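Local coordinates for protein translation initiation factor eIF2B subunit epsilon (PDB 5B04) that forms part of the eIF2B complex, which catalyses the exchange of GDP for GTP on the gamma subunit of initiation factor eIF2, at residues 315-321 with 333-339; 326-332 with 344-350; 110-114 with 230-235. Residue numbers count along the deposited sequence, not the author numbering.

Contact 1 (315-321 with 333-339); sequences KEEDVVL and IGAYTKV
Two segments, 315-321 and 333-339, run parallel, eighteen residues apart, and bend together: each passes from one short strand to the next through a corner with a left-handed helical residue, Asp318 (phi/psi 61/31°) above Tyr336 (61/22°). Lys315 pairs with Ile333 before the corner (CA-CA 5.0 Å). After it, Val320 CA lies 4.6 Å from Lys338 CA, and Leu321 CA 5.4 Å from Val339 CA. Three backbone hydrogen bonds and a weak fourth link the coils. Glu316 N donates to Ile333 O at 3.2 Å; beyond the turn, Val320 N reaches Thr337 O at 2.8 Å and Val339 N reaches Val320 O at 3.0 Å. At the corner a side chain takes the acceptor's place: Ala335 N donates to Glu316 OE1 at 2.8 Å. That carboxylate is further satisfied by a salt bridge from OE1 to Arg352 and by the amide of Thr305 at OE2; Glu317 N bonds Thr305 OG1. Tyr336 N is held more loosely by Asp318 O (3.0 Å, weak). Such stacked corners are characteristic of the left-handed parallel beta-helix built from hexapeptide repeats, here the LbH domain of the epsilon subunit. Thr337, with chi1 m (-59°), donates OG1 to Gly334 O at 2.8 Å, and OG1 is weakly bonded to Cys354 N. Leu321, Ile333 and Val339 share one face: Leu321 (mt) places CD2 3.7 Å from Val339 CG2 and 4.2 Å from Ile333 CD1. From the corner, Val319 CG1 (chi1 t) comes within 3.8 Å of Ile333 CG2. On the face of Val320 and Lys338, Val320 CB lies 3.9 Å from Lys338 CG.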
ATOM      1  N   LYS I 315      24.566  27.220 -23.699  1.00 63.89           N
ATOM      2  CA  LYS I 315      24.095  28.117 -24.748  1.00 46.28           C
ATOM      3  C   LYS I 315      23.475  29.384 -24.176  1.00 56.74           C
ATOM      4  O   LYS I 315      22.691  29.331 -23.228  1.00 62.45           O
ATOM      5  CB  LYS I 315      23.072  27.411 -25.642  1.00 58.75           C
ATOM      6  CG  LYS I 315      23.657  26.383 -26.595  1.00 71.81           C
ATOM      7  CD  LYS I 315      22.553  25.624 -27.316  1.00 69.70           C
ATOM      8  CE  LYS I 315      21.575  26.576 -27.989  1.00 86.23           C
ATOM      9  NZ  LYS I 315      20.449  25.851 -28.642  1.00100.56           N
ATOM     10  N   GLU I 316      23.833  30.525 -24.755  1.00 59.83           N
ATOM     11  CA  GLU I 316      23.161  31.777 -24.441  1.00 65.00           C
ATOM     12  C   GLU I 316      21.918  31.911 -25.308  1.00 59.83           C
ATOM     13  O   GLU I 316      21.731  31.149 -26.255  1.00 75.38           O
ATOM     14  CB  GLU I 316      24.090  32.972 -24.657  1.00 65.65           C
ATOM     15  CG  GLU I 316      24.857  33.404 -23.418  1.00 64.26           C
ATOM     16  CD  GLU I 316      25.565  34.730 -23.610  1.00 67.30           C
ATOM     17  OE1 GLU I 316      26.465  34.806 -24.474  1.00 68.76           O
ATOM     18  OE2 GLU I 316      25.216  35.700 -22.905  1.00 68.44           O
ATOM     19  N   GLU I 317      21.065  32.874 -24.981  1.00 58.35           N
ATOM     20  CA  GLU I 317      19.890  33.140 -25.797  1.00 65.44           C
ATOM     21  C   GLU I 317      20.312  33.744 -27.134  1.00 71.30           C
ATOM     22  O   GLU I 317      21.449  34.193 -27.285  1.00 74.47           O
ATOM     23  CB  GLU I 317      18.918  34.066 -25.065  1.00 63.78           C
ATOM     24  CG  GLU I 317      18.304  33.449 -23.815  1.00 85.69           C
ATOM     25  CD  GLU I 317      17.419  34.419 -23.055  1.00102.73           C
ATOM     26  OE1 GLU I 317      17.183  35.536 -23.562  1.00 91.73           O
ATOM     27  OE2 GLU I 317      16.960  34.063 -21.949  1.00 97.01           O
ATOM     28  N   ASP I 318      19.394  33.733 -28.096  1.00 75.61           N
ATOM     29  CA  ASP I 318      19.632  34.280 -29.433  1.00 69.29           C
ATOM     30  C   ASP I 318      20.778  33.588 -30.171  1.00 68.75           C
ATOM     31  O   ASP I 318      21.470  34.213 -30.973  1.00 72.97           O
ATOM     32  CB  ASP I 318      19.905  35.785 -29.358  1.00 65.27           C
ATOM     33  CG  ASP I 318      18.720  36.565 -28.825  1.00 72.44           C
ATOM     34  OD1 ASP I 318      17.761  36.786 -29.593  1.00 86.36           O
ATOM     35  OD2 ASP I 318      18.750  36.960 -27.641  1.00 78.69           O
ATOM     36  N   VAL I 319      20.976  32.301 -29.902  1.00 71.41           N
ATOM     37  CA  VAL I 319      21.927  31.506 -30.670  1.00 62.30           C
ATOM     38  C   VAL I 319      21.204  30.824 -31.824  1.00 58.94           C
ATOM     39  O   VAL I 319      20.201  30.140 -31.621  1.00 83.44           O
ATOM     40  CB  VAL I 319      22.633  30.444 -29.803  1.00 58.06           C
ATOM     41  CG1 VAL I 319      23.360  29.435 -30.680  1.00 48.80           C
ATOM     42  CG2 VAL I 319      23.599  31.107 -28.838  1.00 53.84           C
ATOM     43  N   VAL I 320      21.710  31.017 -33.037  1.00 70.13           N
ATOM     44  CA  VAL I 320      21.071  30.461 -34.223  1.00 81.60           C
ATOM     45  C   VAL I 320      21.703  29.136 -34.636  1.00 71.04           C
ATOM     46  O   VAL I 320      22.779  29.106 -35.233  1.00 70.01           O
ATOM     47  CB  VAL I 320      21.139  31.440 -35.409  1.00 71.57           C
ATOM     48  CG1 VAL I 320      20.409  30.865 -36.613  1.00 71.25           C
ATOM     49  CG2 VAL I 320      20.549  32.785 -35.018  1.00 67.24           C
ATOM     50  N   LEU I 321      21.026  28.039 -34.309  1.00 71.29           N
ATOM     51  CA  LEU I 321      21.476  26.716 -34.718  1.00 74.30           C
ATOM     52  C   LEU I 321      20.634  26.200 -35.873  1.00 80.79           C
ATOM     53  O   LEU I 321      19.449  25.911 -35.707  1.00 91.61           O
ATOM     54  CB  LEU I 321      21.416  25.731 -33.549  1.00 69.92           C
ATOM     55  CG  LEU I 321      22.356  25.985 -32.371  1.00 69.28           C
ATOM     56  CD1 LEU I 321      22.341  24.799 -31.421  1.00 65.54           C
ATOM     57  CD2 LEU I 321      23.765  26.268 -32.860  1.00 70.98           C
ATOM     58  N   ILE I 333      28.532  28.058 -26.327  1.00 52.46           N
ATOM     59  CA  ILE I 333      28.236  28.977 -27.421  1.00 48.36           C
ATOM     60  C   ILE I 333      27.701  30.314 -26.916  1.00 55.77           C
ATOM     61  O   ILE I 333      26.677  30.367 -26.234  1.00 60.44           O
ATOM     62  CB  ILE I 333      27.212  28.375 -28.403  1.00 48.11           C
ATOM     63  CG1 ILE I 333      27.686  27.010 -28.906  1.00 46.96           C
ATOM     64  CG2 ILE I 333      26.972  29.322 -29.567  1.00 50.31           C
ATOM     65  CD1 ILE I 333      26.707  26.331 -29.838  1.00 49.86           C
ATOM     66  N   GLY I 334      28.398  31.394 -27.257  1.00 54.13           N
ATOM     67  CA  GLY I 334      27.971  32.729 -26.882  1.00 49.15           C
ATOM     68  C   GLY I 334      26.775  33.189 -27.693  1.00 56.24           C
ATOM     69  O   GLY I 334      26.454  32.600 -28.724  1.00 60.54           O
ATOM     70  N   ALA I 335      26.116  34.246 -27.228  1.00 48.15           N
ATOM     71  CA  ALA I 335      24.910  34.747 -27.877  1.00 58.76           C
ATOM     72  C   ALA I 335      25.193  35.279 -29.279  1.00 57.42           C
ATOM     73  O   ALA I 335      26.332  35.608 -29.612  1.00 63.42           O
ATOM     74  CB  ALA I 335      24.264  35.829 -27.024  1.00 50.21           C
ATOM     75  N   TYR I 336      24.141  35.344 -30.093  1.00 61.25           N
ATOM     76  CA  TYR I 336      24.197  35.894 -31.448  1.00 70.84           C
ATOM     77  C   TYR I 336      25.150  35.128 -32.365  1.00 71.37           C
ATOM     78  O   TYR I 336      25.606  35.655 -33.379  1.00 72.94           O
ATOM     79  CB  TYR I 336      24.591  37.374 -31.404  1.00 65.33           C
ATOM     80  CG  TYR I 336      23.759  38.186 -30.439  1.00 64.76           C
ATOM     81  CD1 TYR I 336      22.434  38.491 -30.721  1.00 63.78           C
ATOM     82  CD2 TYR I 336      24.297  38.644 -29.243  1.00 67.61           C
ATOM     83  CE1 TYR I 336      21.668  39.231 -29.840  1.00 72.86           C
ATOM     84  CE2 TYR I 336      23.539  39.385 -28.355  1.00 70.70           C
ATOM     85  CZ  TYR I 336      22.226  39.675 -28.659  1.00 77.61           C
ATOM     86  OH  TYR I 336      21.466  40.413 -27.781  1.00 78.06           O
ATOM     87  N   THR I 337      25.439  33.881 -32.008  1.00 65.46           N
ATOM     88  CA  THR I 337      26.306  33.036 -32.820  1.00 64.20           C
ATOM     89  C   THR I 337      25.481  32.178 -33.774  1.00 67.37           C
ATOM     90  O   THR I 337      24.461  31.609 -33.387  1.00 69.31           O
ATOM     91  CB  THR I 337      27.190  32.124 -31.946  1.00 63.84           C
ATOM     92  OG1 THR I 337      28.001  32.927 -31.080  1.00 68.93           O
ATOM     93  CG2 THR I 337      28.092  31.256 -32.811  1.00 56.68           C
ATOM     94  N   LYS I 338      25.924  32.096 -35.024  1.00 70.20           N
ATOM     95  CA  LYS I 338      25.248  31.286 -36.028  1.00 54.15           C
ATOM     96  C   LYS I 338      26.120  30.105 -36.432  1.00 68.86           C
ATOM     97  O   LYS I 338      27.325  30.254 -36.630  1.00 68.89           O
ATOM     98  CB  LYS I 338      24.906  32.132 -37.255  1.00 62.30           C
ATOM     99  CG  LYS I 338      24.142  33.402 -36.930  1.00 86.48           C
ATOM    100  CD  LYS I 338      24.044  34.315 -38.140  1.00 98.82           C
ATOM    101  CE  LYS I 338      23.940  35.771 -37.718  1.00101.74           C
ATOM    102  NZ  LYS I 338      23.567  35.909 -36.283  1.00102.37           N
ATOM    103  N   VAL I 339      25.513  28.928 -36.542  1.00 67.78           N
ATOM    104  CA  VAL I 339      26.233  27.750 -37.010  1.00 67.42           C
ATOM    105  C   VAL I 339      25.528  27.167 -38.231  1.00 68.29           C
ATOM    106  O   VAL I 339      24.306  27.016 -38.240  1.00 70.01           O
ATOM    107  CB  VAL I 339      26.357  26.677 -35.915  1.00 64.10           C
ATOM    108  CG1 VAL I 339      27.345  25.604 -36.344  1.00 57.37           C
ATOM    109  CG2 VAL I 339      26.801  27.307 -34.604  1.00 66.70           C
TER

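Contact 2 (326-332 with 344-350); sequences IIKARTL and VVANTII
The backbones of 326-332 and 344-350 lie parallel on consecutive coils, joined by two short ladders with a corner between them. In the first, Ile326 pairs with Val344 (CA-CA 5.1 Å) and Ile327 with Val345 (CA-CA 4.6 Å), so that Val345 N donates to Ile326 O at 3.2 Å and Lys328 N to Val345 O at 2.8 Å. In the second, Leu332 faces Ile349: Leu332 N donates to Thr348 O at 3.0 Å, and Ile350 N to Leu332 O at 2.7 Å. The offset thus falls from eighteen residues to seventeen across the turn, where Arg330 (phi/psi 56/45°) and Asn347 (63/26°) both adopt left-handed helical angles. Weak bonds fill this gap, Asn347 N lying 3.1 Å from Ala329 O and 3.1 Å from Thr331 OG1. Among the side chains, with Ile326 pt and Val344 t, Ile326 CG1 lies 3.6 Å from Val344 CG2; Ile327 CG2 rests 3.8 Å from Val345 CB, and Leu332 CD2 lies 3.8 Å from Ile349 CG2. Here the left-handed beta-helix takes up a coil one residue shorter at its corner. Strand 313-315, on the preceding coil, meets Ile327 through Ile313 and Leu332 through Tyr314, strand 361-363 continues the stack beyond Ala346 and Thr348, and helix 277-288 packs against Arg330, Asn347 and Ile349.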
ATOM      1  N   ILE I 326      24.935  19.651 -35.663  1.00 62.33           N
ATOM      2  CA  ILE I 326      25.042  18.885 -34.430  1.00 75.39           C
ATOM      3  C   ILE I 326      26.196  19.396 -33.569  1.00 70.94           C
ATOM      4  O   ILE I 326      27.335  19.511 -34.024  1.00 74.07           O
ATOM      5  CB  ILE I 326      25.200  17.364 -34.712  1.00 62.47           C
ATOM      6  CG1 ILE I 326      26.469  17.060 -35.509  1.00 66.03           C
ATOM      7  CG2 ILE I 326      23.990  16.838 -35.466  1.00 66.80           C
ATOM      8  CD1 ILE I 326      26.692  15.581 -35.754  1.00 69.92           C
ATOM      9  N   ILE I 327      25.880  19.736 -32.324  1.00 57.21           N
ATOM     10  CA  ILE I 327      26.894  20.193 -31.385  1.00 62.48           C
ATOM     11  C   ILE I 327      27.036  19.189 -30.242  1.00 51.90           C
ATOM     12  O   ILE I 327      26.093  18.932 -29.493  1.00 45.74           O
ATOM     13  CB  ILE I 327      26.573  21.605 -30.837  1.00 57.43           C
ATOM     14  CG1 ILE I 327      25.150  21.677 -30.283  1.00 61.10           C
ATOM     15  CG2 ILE I 327      26.740  22.644 -31.934  1.00 64.86           C
ATOM     16  CD1 ILE I 327      24.874  22.934 -29.490  1.00 76.70           C
ATOM     17  N   LYS I 328      28.223  18.607 -30.128  1.00 49.62           N
ATOM     18  CA  LYS I 328      28.445  17.523 -29.180  1.00 47.04           C
ATOM     19  C   LYS I 328      28.770  18.042 -27.781  1.00 47.26           C
ATOM     20  O   LYS I 328      28.552  19.214 -27.478  1.00 55.24           O
ATOM     21  CB  LYS I 328      29.555  16.602 -29.689  1.00 49.89           C
ATOM     22  CG  LYS I 328      29.266  16.032 -31.074  1.00 54.37           C
ATOM     23  CD  LYS I 328      30.207  14.897 -31.442  1.00 71.78           C
ATOM     24  CE  LYS I 328      29.817  14.281 -32.779  1.00 83.37           C
ATOM     25  NZ  LYS I 328      30.624  13.072 -33.104  1.00 99.49           N
ATOM     26  N   ALA I 329      29.292  17.159 -26.936  1.00 52.11           N
ATOM     27  CA  ALA I 329      29.448  17.446 -25.513  1.00 60.11           C
ATOM     28  C   ALA I 329      30.528  18.483 -25.214  1.00 57.68           C
ATOM     29  O   ALA I 329      31.433  18.708 -26.020  1.00 53.22           O
ATOM     30  CB  ALA I 329      29.742  16.160 -24.757  1.00 65.70           C
ATOM     31  N   ARG I 330      30.411  19.103 -24.042  1.00 61.76           N
ATOM     32  CA  ARG I 330      31.374  20.084 -23.543  1.00 58.23           C
ATOM     33  C   ARG I 330      31.568  21.249 -24.511  1.00 65.37           C
ATOM     34  O   ARG I 330      32.694  21.674 -24.770  1.00 64.12           O
ATOM     35  CB  ARG I 330      32.715  19.406 -23.245  1.00 51.90           C
ATOM     36  CG  ARG I 330      32.615  18.296 -22.207  1.00 54.04           C
ATOM     37  CD  ARG I 330      33.535  18.538 -21.020  1.00 72.90           C
ATOM     38  NE  ARG I 330      34.835  17.892 -21.187  1.00100.10           N
ATOM     39  CZ  ARG I 330      35.734  17.761 -20.217  1.00111.94           C
ATOM     40  NH1 ARG I 330      35.477  18.231 -19.003  1.00 89.66           N
ATOM     41  NH2 ARG I 330      36.890  17.158 -20.458  1.00112.14           N
ATOM     42  N   THR I 331      30.461  21.768 -25.031  1.00 57.96           N
ATOM     43  CA  THR I 331      30.498  22.879 -25.977  1.00 43.98           C
ATOM     44  C   THR I 331      29.790  24.112 -25.421  1.00 51.77           C
ATOM     45  O   THR I 331      28.660  24.029 -24.939  1.00 54.86           O
ATOM     46  CB  THR I 331      29.858  22.485 -27.325  1.00 62.52           C
ATOM     47  OG1 THR I 331      30.729  21.586 -28.023  1.00 67.31           O
ATOM     48  CG2 THR I 331      29.616  23.713 -28.189  1.00 49.95           C
ATOM     49  N   LEU I 332      30.466  25.254 -25.488  1.00 59.10           N
ATOM     50  CA  LEU I 332      29.899  26.517 -25.034  1.00 49.20           C
ATOM     51  C   LEU I 332      29.720  27.473 -26.211  1.00 52.10           C
ATOM     52  O   LEU I 332      30.643  27.675 -26.999  1.00 56.41           O
ATOM     53  CB  LEU I 332      30.791  27.143 -23.957  1.00 54.25           C
ATOM     54  CG  LEU I 332      30.327  28.420 -23.253  1.00 54.75           C
ATOM     55  CD1 LEU I 332      30.836  28.430 -21.826  1.00 53.84           C
ATOM     56  CD2 LEU I 332      30.813  29.661 -23.983  1.00 55.27           C
ATOM     57  N   VAL I 344      29.654  20.340 -37.368  1.00 53.03           N
ATOM     58  CA  VAL I 344      29.841  19.596 -36.129  1.00 58.02           C
ATOM     59  C   VAL I 344      30.784  20.320 -35.172  1.00 65.63           C
ATOM     60  O   VAL I 344      31.975  20.459 -35.447  1.00 67.01           O
ATOM     61  CB  VAL I 344      30.396  18.186 -36.397  1.00 53.15           C
ATOM     62  CG1 VAL I 344      30.494  17.401 -35.098  1.00 56.63           C
ATOM     63  CG2 VAL I 344      29.524  17.455 -37.405  1.00 56.49           C
ATOM     64  N   VAL I 345      30.242  20.774 -34.047  1.00 64.82           N
ATOM     65  CA  VAL I 345      31.034  21.469 -33.041  1.00 60.28           C
ATOM     66  C   VAL I 345      31.125  20.635 -31.767  1.00 59.08           C
ATOM     67  O   VAL I 345      30.112  20.345 -31.135  1.00 61.42           O
ATOM     68  CB  VAL I 345      30.439  22.848 -32.711  1.00 55.06           C
ATOM     69  CG1 VAL I 345      31.391  23.636 -31.838  1.00 52.59           C
ATOM     70  CG2 VAL I 345      30.139  23.612 -33.990  1.00 72.29           C
ATOM     71  N   ALA I 346      32.341  20.251 -31.391  1.00 52.57           N
ATOM     72  CA  ALA I 346      32.530  19.357 -30.253  1.00 43.25           C
ATOM     73  C   ALA I 346      33.685  19.787 -29.354  1.00 54.46           C
ATOM     74  O   ALA I 346      34.803  19.982 -29.824  1.00 66.66           O
ATOM     75  CB  ALA I 346      32.755  17.934 -30.744  1.00 49.93           C
ATOM     76  N   ASN I 347      33.399  19.927 -28.062  1.00 56.48           N
ATOM     77  CA  ASN I 347      34.406  20.235 -27.047  1.00 59.54           C
ATOM     78  C   ASN I 347      35.077  21.596 -27.260  1.00 63.38           C
ATOM     79  O   ASN I 347      36.205  21.818 -26.823  1.00 70.96           O
ATOM     80  CB  ASN I 347      35.466  19.122 -27.001  1.00 54.40           C
ATOM     81  CG  ASN I 347      36.312  19.164 -25.740  1.00 60.72           C
ATOM     82  OD1 ASN I 347      35.870  19.642 -24.694  1.00 65.85           O
ATOM     83  ND2 ASN I 347      37.539  18.664 -25.833  1.00 57.12           N
ATOM     84  N   THR I 348      34.379  22.516 -27.920  1.00 57.68           N
ATOM     85  CA  THR I 348      34.937  23.846 -28.152  1.00 58.17           C
ATOM     86  C   THR I 348      34.174  24.934 -27.405  1.00 57.65           C
ATOM     87  O   THR I 348      33.016  24.753 -27.028  1.00 51.66           O
ATOM     88  CB  THR I 348      34.947  24.214 -29.648  1.00 63.08           C
ATOM     89  OG1 THR I 348      33.681  24.775 -30.012  1.00 66.24           O
ATOM     90  CG2 THR I 348      35.230  22.996 -30.501  1.00 60.68           C
ATOM     91  N   ILE I 349      34.837  26.067 -27.204  1.00 61.37           N
ATOM     92  CA  ILE I 349      34.214  27.234 -26.596  1.00 62.52           C
ATOM     93  C   ILE I 349      34.109  28.355 -27.626  1.00 56.95           C
ATOM     94  O   ILE I 349      35.089  28.693 -28.289  1.00 57.58           O
ATOM     95  CB  ILE I 349      35.004  27.721 -25.367  1.00 40.50           C
ATOM     96  CG1 ILE I 349      34.986  26.657 -24.270  1.00 55.42           C
ATOM     97  CG2 ILE I 349      34.430  29.027 -24.844  1.00 51.70           C
ATOM     98  CD1 ILE I 349      35.871  26.980 -23.086  1.00 72.26           C
ATOM     99  N   ILE I 350      32.913  28.921 -27.764  1.00 54.58           N
ATOM    100  CA  ILE I 350      32.663  29.945 -28.772  1.00 45.17           C
ATOM    101  C   ILE I 350      32.149  31.238 -28.146  1.00 53.71           C
ATOM    102  O   ILE I 350      31.172  31.233 -27.400  1.00 57.43           O
ATOM    103  CB  ILE I 350      31.650  29.454 -29.821  1.00 53.47           C
ATOM    104  CG1 ILE I 350      32.168  28.186 -30.503  1.00 54.16           C
ATOM    105  CG2 ILE I 350      31.373  30.539 -30.849  1.00 53.89           C
ATOM    106  CD1 ILE I 350      31.169  27.541 -31.434  1.00 58.47           C
TER

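Contact 3 (110-114 with 230-235)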
ATOM      1  N   LEU I 110      56.414  43.471  -3.588  1.00 71.96           N
ATOM      2  CA  LEU I 110      56.337  43.436  -2.132  1.00 74.86           C
ATOM      3  C   LEU I 110      57.210  44.520  -1.505  1.00 81.66           C
ATOM      4  O   LEU I 110      56.839  45.116  -0.494  1.00 78.24           O
ATOM      5  CB  LEU I 110      56.745  42.059  -1.603  1.00 81.12           C
ATOM      6  CG  LEU I 110      55.791  40.904  -1.913  1.00 79.47           C
ATOM      7  CD1 LEU I 110      56.397  39.576  -1.492  1.00 73.14           C
ATOM      8  CD2 LEU I 110      54.450  41.120  -1.228  1.00 70.78           C
ATOM      9  N   ARG I 111      58.369  44.770  -2.107  1.00 83.98           N
ATOM     10  CA  ARG I 111      59.239  45.853  -1.658  1.00 74.07           C
ATOM     11  C   ARG I 111      58.581  47.196  -1.942  1.00 73.38           C
ATOM     12  O   ARG I 111      58.690  48.133  -1.151  1.00 77.09           O
ATOM     13  CB  ARG I 111      60.608  45.777  -2.336  1.00 56.62           C
ATOM     14  CG  ARG I 111      61.460  44.603  -1.883  1.00 69.06           C
ATOM     15  CD  ARG I 111      62.723  44.479  -2.716  1.00 65.08           C
ATOM     16  NE  ARG I 111      63.344  43.167  -2.557  1.00 70.49           N
ATOM     17  CZ  ARG I 111      63.197  42.164  -3.416  1.00 78.20           C
ATOM     18  NH1 ARG I 111      62.454  42.323  -4.503  1.00 76.35           N
ATOM     19  NH2 ARG I 111      63.796  41.003  -3.193  1.00 92.11           N
ATOM     20  N   GLU I 112      57.896  47.276  -3.078  1.00 59.06           N
ATOM     21  CA  GLU I 112      57.155  48.475  -3.443  1.00 66.29           C
ATOM     22  C   GLU I 112      55.984  48.677  -2.488  1.00 81.75           C
ATOM     23  O   GLU I 112      55.580  49.806  -2.214  1.00 87.57           O
ATOM     24  CB  GLU I 112      56.661  48.386  -4.889  1.00 72.36           C
ATOM     25  CG  GLU I 112      56.988  49.608  -5.733  1.00 90.37           C
ATOM     26  CD  GLU I 112      56.742  49.378  -7.212  1.00116.70           C
ATOM     27  OE1 GLU I 112      56.754  48.205  -7.642  1.00115.65           O
ATOM     28  OE2 GLU I 112      56.538  50.369  -7.945  1.00124.83           O
ATOM     29  N   LEU I 113      55.445  47.572  -1.981  1.00 78.86           N
ATOM     30  CA  LEU I 113      54.379  47.625  -0.988  1.00 77.74           C
ATOM     31  C   LEU I 113      54.913  48.109   0.354  1.00 81.72           C
ATOM     32  O   LEU I 113      54.191  48.736   1.130  1.00 81.80           O
ATOM     33  CB  LEU I 113      53.725  46.253  -0.822  1.00 78.31           C
ATOM     34  CG  LEU I 113      52.807  45.780  -1.947  1.00 75.98           C
ATOM     35  CD1 LEU I 113      52.215  44.427  -1.600  1.00 75.74           C
ATOM     36  CD2 LEU I 113      51.712  46.801  -2.213  1.00 63.18           C
ATOM     37  N   ASP I 114      56.180  47.812   0.624  1.00 83.62           N
ATOM     38  CA  ASP I 114      56.811  48.234   1.867  1.00 86.07           C
ATOM     39  C   ASP I 114      57.218  49.700   1.790  1.00 84.34           C
ATOM     40  O   ASP I 114      57.043  50.454   2.748  1.00 80.00           O
ATOM     41  CB  ASP I 114      58.028  47.362   2.181  1.00 75.18           C
ATOM     42  CG  ASP I 114      58.558  47.586   3.585  1.00 80.60           C
ATOM     43  OD1 ASP I 114      57.797  48.093   4.435  1.00 77.09           O
ATOM     44  OD2 ASP I 114      59.734  47.254   3.840  1.00 83.38           O
ATOM     45  N   VAL I 230      56.137  40.186   5.783  1.00 74.63           N
ATOM     46  CA  VAL I 230      56.585  39.808   4.440  1.00 73.64           C
ATOM     47  C   VAL I 230      57.116  40.964   3.572  1.00 73.99           C
ATOM     48  O   VAL I 230      58.211  40.849   3.019  1.00 72.10           O
ATOM     49  CB  VAL I 230      55.457  39.083   3.670  1.00 74.18           C
ATOM     50  CG1 VAL I 230      55.903  38.754   2.253  1.00 80.11           C
ATOM     51  CG2 VAL I 230      55.048  37.826   4.411  1.00 74.68           C
ATOM     52  N   PRO I 231      56.362  42.075   3.442  1.00 69.00           N
ATOM     53  CA  PRO I 231      56.937  43.149   2.621  1.00 68.76           C
ATOM     54  C   PRO I 231      58.212  43.723   3.234  1.00 71.08           C
ATOM     55  O   PRO I 231      59.128  44.111   2.508  1.00 74.52           O
ATOM     56  CB  PRO I 231      55.826  44.204   2.586  1.00 73.22           C
ATOM     57  CG  PRO I 231      54.580  43.457   2.912  1.00 71.36           C
ATOM     58  CD  PRO I 231      55.004  42.422   3.901  1.00 68.84           C
ATOM     59  N   ALA I 232      58.263  43.767   4.561  1.00 65.20           N
ATOM     60  CA  ALA I 232      59.457  44.211   5.265  1.00 68.77           C
ATOM     61  C   ALA I 232      60.566  43.173   5.133  1.00 74.39           C
ATOM     62  O   ALA I 232      61.742  43.515   5.012  1.00 82.93           O
ATOM     63  CB  ALA I 232      59.145  44.475   6.729  1.00 75.33           C
ATOM     64  N   LEU I 233      60.178  41.902   5.151  1.00 74.79           N
ATOM     65  CA  LEU I 233      61.127  40.801   5.036  1.00 73.32           C
ATOM     66  C   LEU I 233      61.736  40.726   3.639  1.00 78.25           C
ATOM     67  O   LEU I 233      62.839  40.211   3.462  1.00 70.41           O
ATOM     68  CB  LEU I 233      60.448  39.473   5.383  1.00 71.97           C
ATOM     69  CG  LEU I 233      60.659  38.919   6.795  1.00 72.18           C
ATOM     70  CD1 LEU I 233      60.557  40.015   7.843  1.00 83.58           C
ATOM     71  CD2 LEU I 233      59.651  37.817   7.081  1.00 75.36           C
ATOM     72  N   PHE I 234      61.014  41.244   2.650  1.00 75.58           N
ATOM     73  CA  PHE I 234      61.492  41.217   1.272  1.00 81.08           C
ATOM     74  C   PHE I 234      62.379  42.417   0.955  1.00 81.82           C
ATOM     75  O   PHE I 234      63.130  42.400  -0.020  1.00 78.41           O
ATOM     76  CB  PHE I 234      60.316  41.152   0.298  1.00 75.90           C
ATOM     77  CG  PHE I 234      59.966  39.757  -0.131  1.00 84.66           C
ATOM     78  CD1 PHE I 234      59.171  38.949   0.666  1.00 84.25           C
ATOM     79  CD2 PHE I 234      60.444  39.247  -1.326  1.00 82.63           C
ATOM     80  CE1 PHE I 234      58.853  37.663   0.274  1.00 70.91           C
ATOM     81  CE2 PHE I 234      60.129  37.962  -1.724  1.00 71.26           C
ATOM     82  CZ  PHE I 234      59.334  37.169  -0.923  1.00 64.76           C
ATOM     83  N   THR I 235      62.290  43.458   1.776  1.00 73.48           N
ATOM     84  CA  THR I 235      63.221  44.574   1.672  1.00 80.16           C
ATOM     85  C   THR I 235      64.504  44.218   2.409  1.00 81.86           C
ATOM     86  O   THR I 235      65.596  44.622   2.011  1.00 88.46           O
ATOM     87  CB  THR I 235      62.636  45.879   2.242  1.00 60.10           C
ATOM     88  OG1 THR I 235      62.103  45.637   3.550  1.00 83.13           O
ATOM     89  CG2 THR I 235      61.534  46.406   1.338  1.00 70.69           C
TER
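Helix-on-helix packing beside a central sheet is a recurring feature of alpha/beta domains, and the nucleotidyltransferase-like domain of eIF2B epsilon, of the GT-A type, offers a compact case. Helices 108-115 and 229-236 approach to 7.7 Å between the axes of the segments and cross at -108°, so contact is concentrated at a few side chains. Leu110, in the mt rotamer, extends CD1 over one face of the Phe234 ring, 3.6 Å from its centroid and 13° off the normal: a CH-pi contact. The same CD1 lies 3.9 Å from Val230 CG1. Phe234 has an intermediate chi1 of -95°, and its ring also meets that of Phe247. Pro231 wedges between the turns of the other helix, its CB 3.4 Å from Leu110 O and 3.9 Å from Asp114 CB; Leu110, Val230 and Pro231 all touch Phe123 of strand 123-127, which places the crossing against the sheet. Arg111 is stretched out (m, t, t) until chi4 of 99° turns the guanidinium. NE makes a weak hydrogen bond of 2.7 Å to Phe234 O, while NH2 has its strongest partner in Tyr240 O, with Asn237 O in addition, and NH1 forms a salt bridge with Asp108. NH2 sits at the edge of the Phe234 ring rather than over its face. Asp114, whose CA-to-CB bond points toward the second helix, has chi1 t. There Thr235, with chi1 p (50°), holds OG1 2.9 Å from Asp114 OD2 and 2.6 Å from Ala232 O.

In the fold
Contacts 1 and 2 are interlocked parts of one left-handed beta-helix: their segments alternate along the chain, and their centres lie 12 Å apart. They meet directly, Gly334 N standing 2.8 Å from Ile350 O in a probable hydrogen bond, while Ile327 CD1 packs 3.7 Å from Leu321 CD1 and 3.9 Å from Ile333 CD1 in a shared apolar cluster. Contact 3 belongs to the nucleotidyltransferase-like domain on the other side of the chain's centre, 48 Å from contact 1 and 47 Å from contact 2 between centres, with nearest atoms about 35 and 32 Å away. The C-terminal W2 region of the subunit lies beyond the modelled residues.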